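Local coordinates for protein mediator of RNA polymerase II transcription subunit 6 (Schizosaccharomyces pombe, PDB 4H61) that serves as a subunit of Mediator, the coactivator complex that conveys signals from gene-specific regulators to the RNA polymerase II transcription machinery, at residues Leu23-Val28 with Ile76-Pro81; Pro36-Ser39 with Asn44-Leu47. All blocks are in the same frame, centred on the assembly; numbering follows the deposited sequence.

Overall arrangement
The two contacts lie about 17 Å apart between centres, with nearest atoms about 9 Å apart, so they do not touch. Along the chain, interaction 2 (36-39 with 44-47) falls wholly within the span that interaction 1 (23-28 with 76-81) brackets. Interaction 1 sets the turn leading into helix 28-33 against the end of strand 70-79, an outermost strand of the four-stranded antiparallel sheet; interaction 2 joins the loop after that helix, through Y38, to the first turn of helix 43-53. Helix 28-33 connects them, since the first contact leads into it and Y38 of the second packs on it. Interaction 1 links the helical N-terminal part of this Mediator subunit to its sheet, while interaction 2 is a local contact within that part.

Interaction 1: Leu23-Val28 with Ile76-Pro81; sequences LRTENV and IHERPP
T25 meets E78 side on, the two side chains crossing at about a right angle. E78 runs extended beyond CG and brings its carboxylate against both branches of the threonine: OE1 stands 3.5 Å from T25 OG1, and OE2 lies 3.7 Å from T25 CG2. The methyl branch reaches E78 because CG2 is set anti to the backbone N, which leaves OG1 beside that N (chi1 -62°). T25 OG1 accepts a hydrogen bond from the indole N-H (NE1) of W84 on strand 83-91; with E78 it makes a contact but no hydrogen bond. The proline ring of P80 approaches the same oxygen, its CG 4.1 Å from T25 OG1, so the hydroxyl touches both the acid and the ring, which come to it from directions about a right angle apart. The cis peptide before P81 lies in the turn that leads into strand 83-91, and L23 leans on W84 of that strand.

The loop that presents T25 is tied within itself. R24 N donates to N27 OD1 at 2.9 Å, the donor tilted 25° from the carbonyl plane, and R24 O accepts from the backbone N of both N27 and V28. R24 NH2 is also hydrogen-bonded to M20 O. The contact thus joins the tight turn before helix 28-33 to an edge of the antiparallel sheet, where I76 and H77 both face V85 in a classic beta bulge.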
loop_
_atom_site.group_PDB
_atom_site.type_symbol
_atom_site.label_atom_id
_atom_site.label_comp_id
_atom_site.label_asym_id
_atom_site.label_seq_id
_atom_site.Cartn_x
_atom_site.Cartn_y
_atom_site.Cartn_z
ATOM N N LEU A 23 14.140 -9.465 -0.965
ATOM C CA LEU A 23 12.936 -8.706 -1.276
ATOM C C LEU A 23 12.731 -8.547 -2.771
ATOM O O LEU A 23 13.671 -8.276 -3.519
ATOM C CB LEU A 23 12.956 -7.328 -0.607
ATOM C CG LEU A 23 12.830 -7.291 0.916
ATOM C CD1 LEU A 23 12.619 -5.859 1.401
ATOM C CD2 LEU A 23 11.702 -8.207 1.384
ATOM N N ARG A 24 11.486 -8.721 -3.193
ATOM C CA ARG A 24 11.089 -8.484 -4.570
ATOM C C ARG A 24 9.714 -7.828 -4.559
ATOM O O ARG A 24 8.955 -7.991 -3.600
ATOM C CB ARG A 24 11.052 -9.802 -5.351
ATOM C CG ARG A 24 12.428 -10.403 -5.633
ATOM C CD ARG A 24 12.352 -11.862 -6.090
ATOM N NE ARG A 24 12.051 -12.782 -4.993
ATOM C CZ ARG A 24 10.889 -13.415 -4.837
ATOM N NH1 ARG A 24 9.909 -13.236 -5.715
ATOM N NH2 ARG A 24 10.711 -14.234 -3.806
ATOM N N THR A 25 9.402 -7.081 -5.617
ATOM C CA THR A 25 8.080 -6.479 -5.792
ATOM C C THR A 25 6.993 -7.530 -5.586
ATOM O O THR A 25 5.936 -7.251 -5.019
ATOM C CB THR A 25 7.935 -5.864 -7.198
ATOM O OG1 THR A 25 8.903 -4.823 -7.364
ATOM C CG2 THR A 25 6.543 -5.286 -7.404
ATOM N N GLU A 26 7.290 -8.747 -6.036
ATOM C CA GLU A 26 6.407 -9.898 -5.892
ATOM C C GLU A 26 5.984 -10.160 -4.451
ATOM O O GLU A 26 4.870 -10.625 -4.216
ATOM C CB GLU A 26 7.082 -11.159 -6.452
ATOM C CG GLU A 26 7.133 -11.247 -7.976
ATOM C CD GLU A 26 8.224 -10.384 -8.598
ATOM O OE1 GLU A 26 8.993 -9.748 -7.845
ATOM O OE2 GLU A 26 8.313 -10.346 -9.845
ATOM N N ASN A 27 6.869 -9.873 -3.495
ATOM C CA ASN A 27 6.609 -10.229 -2.097
ATOM C C ASN A 27 6.769 -9.115 -1.047
ATOM O O ASN A 27 6.501 -9.338 0.138
ATOM C CB ASN A 27 7.422 -11.464 -1.684
ATOM C CG ASN A 27 8.922 -11.238 -1.772
ATOM O OD1 ASN A 27 9.389 -10.102 -1.820
ATOM N ND2 ASN A 27 9.685 -12.327 -1.795
ATOM N N VAL A 28 7.194 -7.930 -1.473
ATOM C CA VAL A 28 7.422 -6.830 -0.535
ATOM C C VAL A 28 6.200 -6.502 0.349
ATOM O O VAL A 28 6.338 -6.222 1.538
ATOM C CB VAL A 28 7.914 -5.561 -1.262
ATOM C CG1 VAL A 28 6.908 -5.122 -2.297
ATOM C CG2 VAL A 28 8.176 -4.442 -0.274
ATOM N N ILE A 76 3.577 2.086 -4.798
ATOM C CA ILE A 76 3.501 3.239 -5.695
ATOM C C ILE A 76 4.865 3.645 -6.243
ATOM O O ILE A 76 4.967 4.607 -6.998
ATOM C CB ILE A 76 2.862 4.455 -5.009
ATOM C CG1 ILE A 76 3.797 4.995 -3.914
ATOM C CG2 ILE A 76 1.495 4.088 -4.460
ATOM C CD1 ILE A 76 3.206 6.127 -3.109
ATOM N N HIS A 77 5.907 2.920 -5.849
ATOM C CA HIS A 77 7.230 3.142 -6.411
ATOM C C HIS A 77 8.118 1.909 -6.282
ATOM O O HIS A 77 8.151 1.268 -5.236
ATOM C CB HIS A 77 7.909 4.350 -5.774
ATOM C CG HIS A 77 9.131 4.799 -6.512
ATOM N ND1 HIS A 77 9.071 5.616 -7.621
ATOM C CD2 HIS A 77 10.443 4.516 -6.323
ATOM C CE1 HIS A 77 10.295 5.832 -8.070
ATOM N NE2 HIS A 77 11.145 5.177 -7.300
ATOM N N GLU A 78 8.841 1.585 -7.352
ATOM C CA GLU A 78 9.671 0.387 -7.384
ATOM C C GLU A 78 11.083 0.695 -7.841
ATOM O O GLU A 78 11.291 1.180 -8.950
ATOM C CB GLU A 78 9.063 -0.663 -8.314
ATOM C CG GLU A 78 7.628 -1.015 -7.980
ATOM C CD GLU A 78 7.005 -1.937 -9.005
ATOM O OE1 GLU A 78 7.765 -2.524 -9.810
ATOM O OE2 GLU A 78 5.759 -2.067 -9.002
ATOM N N ARG A 79 12.053 0.414 -6.978
ATOM C CA ARG A 79 13.460 0.480 -7.361
ATOM C C ARG A 79 14.222 -0.722 -6.829
ATOM O O ARG A 79 15.083 -0.577 -5.956
ATOM C CB ARG A 79 14.106 1.770 -6.857
ATOM C CG ARG A 79 13.580 3.026 -7.529
ATOM C CD ARG A 79 13.999 3.111 -9.002
ATOM N NE ARG A 79 13.908 4.479 -9.519
ATOM C CZ ARG A 79 12.926 4.935 -10.291
ATOM N NH1 ARG A 79 11.937 4.130 -10.662
ATOM N NH2 ARG A 79 12.935 6.199 -10.699
ATOM N N PRO A 80 13.908 -1.921 -7.355
ATOM C CA PRO A 80 14.609 -3.132 -6.922
ATOM C C PRO A 80 16.104 -2.979 -7.148
ATOM O O PRO A 80 16.501 -2.346 -8.127
ATOM C CB PRO A 80 14.052 -4.213 -7.856
ATOM C CG PRO A 80 12.740 -3.694 -8.301
ATOM C CD PRO A 80 12.917 -2.210 -8.405
ATOM N N PRO A 81 16.923 -3.555 -6.259
ATOM C CA PRO A 81 16.443 -4.319 -5.103
ATOM C C PRO A 81 16.583 -3.567 -3.778
ATOM O O PRO A 81 16.566 -4.198 -2.720
ATOM C CB PRO A 81 17.375 -5.528 -5.108
ATOM C CG PRO A 81 18.686 -4.955 -5.595
ATOM C CD PRO A 81 18.360 -3.779 -6.497
#

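Interaction 2: Pro36-Ser39 with Asn44-Leu47; sequences PFYS and NEML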
loop_
_atom_site.group_PDB
_atom_site.type_symbol
_atom_site.label_atom_id
_atom_site.label_comp_id
_atom_site.label_asym_id
_atom_site.label_seq_id
_atom_site.Cartn_x
_atom_site.Cartn_y
_atom_site.Cartn_z
ATOM N N PRO A 36 4.425 -3.762 12.185
ATOM C CA PRO A 36 3.414 -3.022 12.953
ATOM C C PRO A 36 2.781 -1.853 12.199
ATOM O O PRO A 36 1.965 -1.125 12.772
ATOM C CB PRO A 36 4.192 -2.500 14.164
ATOM C CG PRO A 36 5.635 -2.537 13.763
ATOM C CD PRO A 36 5.761 -3.691 12.803
ATOM N N PHE A 37 3.154 -1.663 10.939
ATOM C CA PHE A 37 2.538 -0.615 10.126
ATOM C C PHE A 37 1.318 -1.184 9.412
ATOM O O PHE A 37 0.404 -0.458 8.997
ATOM C CB PHE A 37 3.554 -0.040 9.134
ATOM C CG PHE A 37 4.770 0.552 9.800
ATOM C CD1 PHE A 37 4.662 1.708 10.569
ATOM C CD2 PHE A 37 6.019 -0.050 9.668
ATOM C CE1 PHE A 37 5.768 2.255 11.190
ATOM C CE2 PHE A 37 7.148 0.497 10.284
ATOM C CZ PHE A 37 7.022 1.647 11.050
ATOM N N TYR A 38 1.303 -2.503 9.295
ATOM C CA TYR A 38 0.203 -3.196 8.646
ATOM C C TYR A 38 -1.074 -3.050 9.475
ATOM O O TYR A 38 -1.015 -2.871 10.677
ATOM C CB TYR A 38 0.572 -4.666 8.454
ATOM C CG TYR A 38 -0.414 -5.455 7.637
ATOM C CD1 TYR A 38 -0.697 -5.099 6.321
ATOM C CD2 TYR A 38 -1.061 -6.561 8.176
ATOM C CE1 TYR A 38 -1.600 -5.822 5.566
ATOM C CE2 TYR A 38 -1.966 -7.290 7.423
ATOM C CZ TYR A 38 -2.229 -6.917 6.120
ATOM O OH TYR A 38 -3.121 -7.648 5.368
ATOM N N SER A 39 -2.220 -3.098 8.820
ATOM C CA SER A 39 -3.497 -3.019 9.512
ATOM C C SER A 39 -4.419 -4.125 9.043
ATOM O O SER A 39 -4.745 -4.216 7.855
ATOM C CB SER A 39 -4.179 -1.694 9.234
ATOM O OG SER A 39 -5.563 -1.839 9.455
ATOM N N ASN A 44 -6.628 -5.454 1.862
ATOM C CA ASN A 44 -5.493 -6.347 1.642
ATOM C C ASN A 44 -5.637 -7.658 2.419
ATOM O O ASN A 44 -5.515 -8.756 1.859
ATOM C CB ASN A 44 -4.185 -5.653 2.044
ATOM C CG ASN A 44 -3.840 -4.469 1.138
ATOM O OD1 ASN A 44 -4.422 -3.384 1.260
ATOM N ND2 ASN A 44 -2.879 -4.669 0.237
ATOM N N GLU A 45 -5.912 -7.528 3.710
ATOM C CA GLU A 45 -6.021 -8.683 4.585
ATOM C C GLU A 45 -7.228 -9.544 4.222
ATOM O O GLU A 45 -7.166 -10.780 4.252
ATOM C CB GLU A 45 -6.106 -8.226 6.049
ATOM C CG GLU A 45 -6.288 -9.346 7.051
ATOM C CD GLU A 45 -5.067 -10.238 7.186
ATOM O OE1 GLU A 45 -4.030 -9.955 6.538
ATOM O OE2 GLU A 45 -5.150 -11.230 7.952
ATOM N N MET A 46 -8.326 -8.881 3.874
ATOM C CA MET A 46 -9.555 -9.586 3.558
ATOM C C MET A 46 -9.292 -10.479 2.361
ATOM O O MET A 46 -9.675 -11.652 2.347
ATOM C CB MET A 46 -10.682 -8.598 3.269
ATOM C CG MET A 46 -12.017 -9.258 2.931
ATOM S SD MET A 46 -12.214 -9.681 1.174
ATOM C CE MET A 46 -13.831 -10.460 1.222
ATOM N N LEU A 47 -8.611 -9.913 1.370
ATOM C CA LEU A 47 -8.222 -10.649 0.176
ATOM C C LEU A 47 -7.270 -11.798 0.489
ATOM O O LEU A 47 -7.409 -12.875 -0.086
ATOM C CB LEU A 47 -7.601 -9.707 -0.850
ATOM C CG LEU A 47 -8.601 -8.848 -1.632
ATOM C CD1 LEU A 47 -7.911 -7.760 -2.454
ATOM C CD2 LEU A 47 -9.440 -9.728 -2.534
#
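Y38 OH donates a hydrogen bond to E45 OE1, 2.7 Å away. The acceptor uses its anti lone pair, the one turned away from OE2, and lies in the plane of the phenol at the ring's edge. Ring and carboxylate planes are 71° apart, and the two side chains cross at about a right angle. The tyrosine reaches across because its CG stands anti to the backbone N (chi1 -173°), while the glutamate chain bends at chi2 (69°) to bring its carboxylate back beside the hydroxyl. The same oxygen also has a long, weak ion pair with K48 NZ, so the phenol is its closer partner.

Van der Waals contacts accompany the bond. E45 CB lies near the hydroxyl, and N44 CB comes to 4.0 Å from Y38 OH, also near the ring plane, so the end of the phenol meets the start of the helix edge-on. The Y38 side chain also touches F32 and S33 of helix 28-33, and its ring makes an edge-to-face contact with H40.

The contact belongs to the loop connecting helix 28-33 to helix 43-53, folded back onto the first turn of the second helix, where N44 and E45 lie. A phenylalanine in place of Y38 would probably cost E45 OE1 its phenol hydrogen-bond donor and leave the carboxylate freer to turn.

Further polar bonds complete the start of the helix: S42 OG bonds both S39 O and E45 N, linking the loop to the first turn, while N44 points its amide elsewhere, its OD1 accepting from F73 N of strand 70-79.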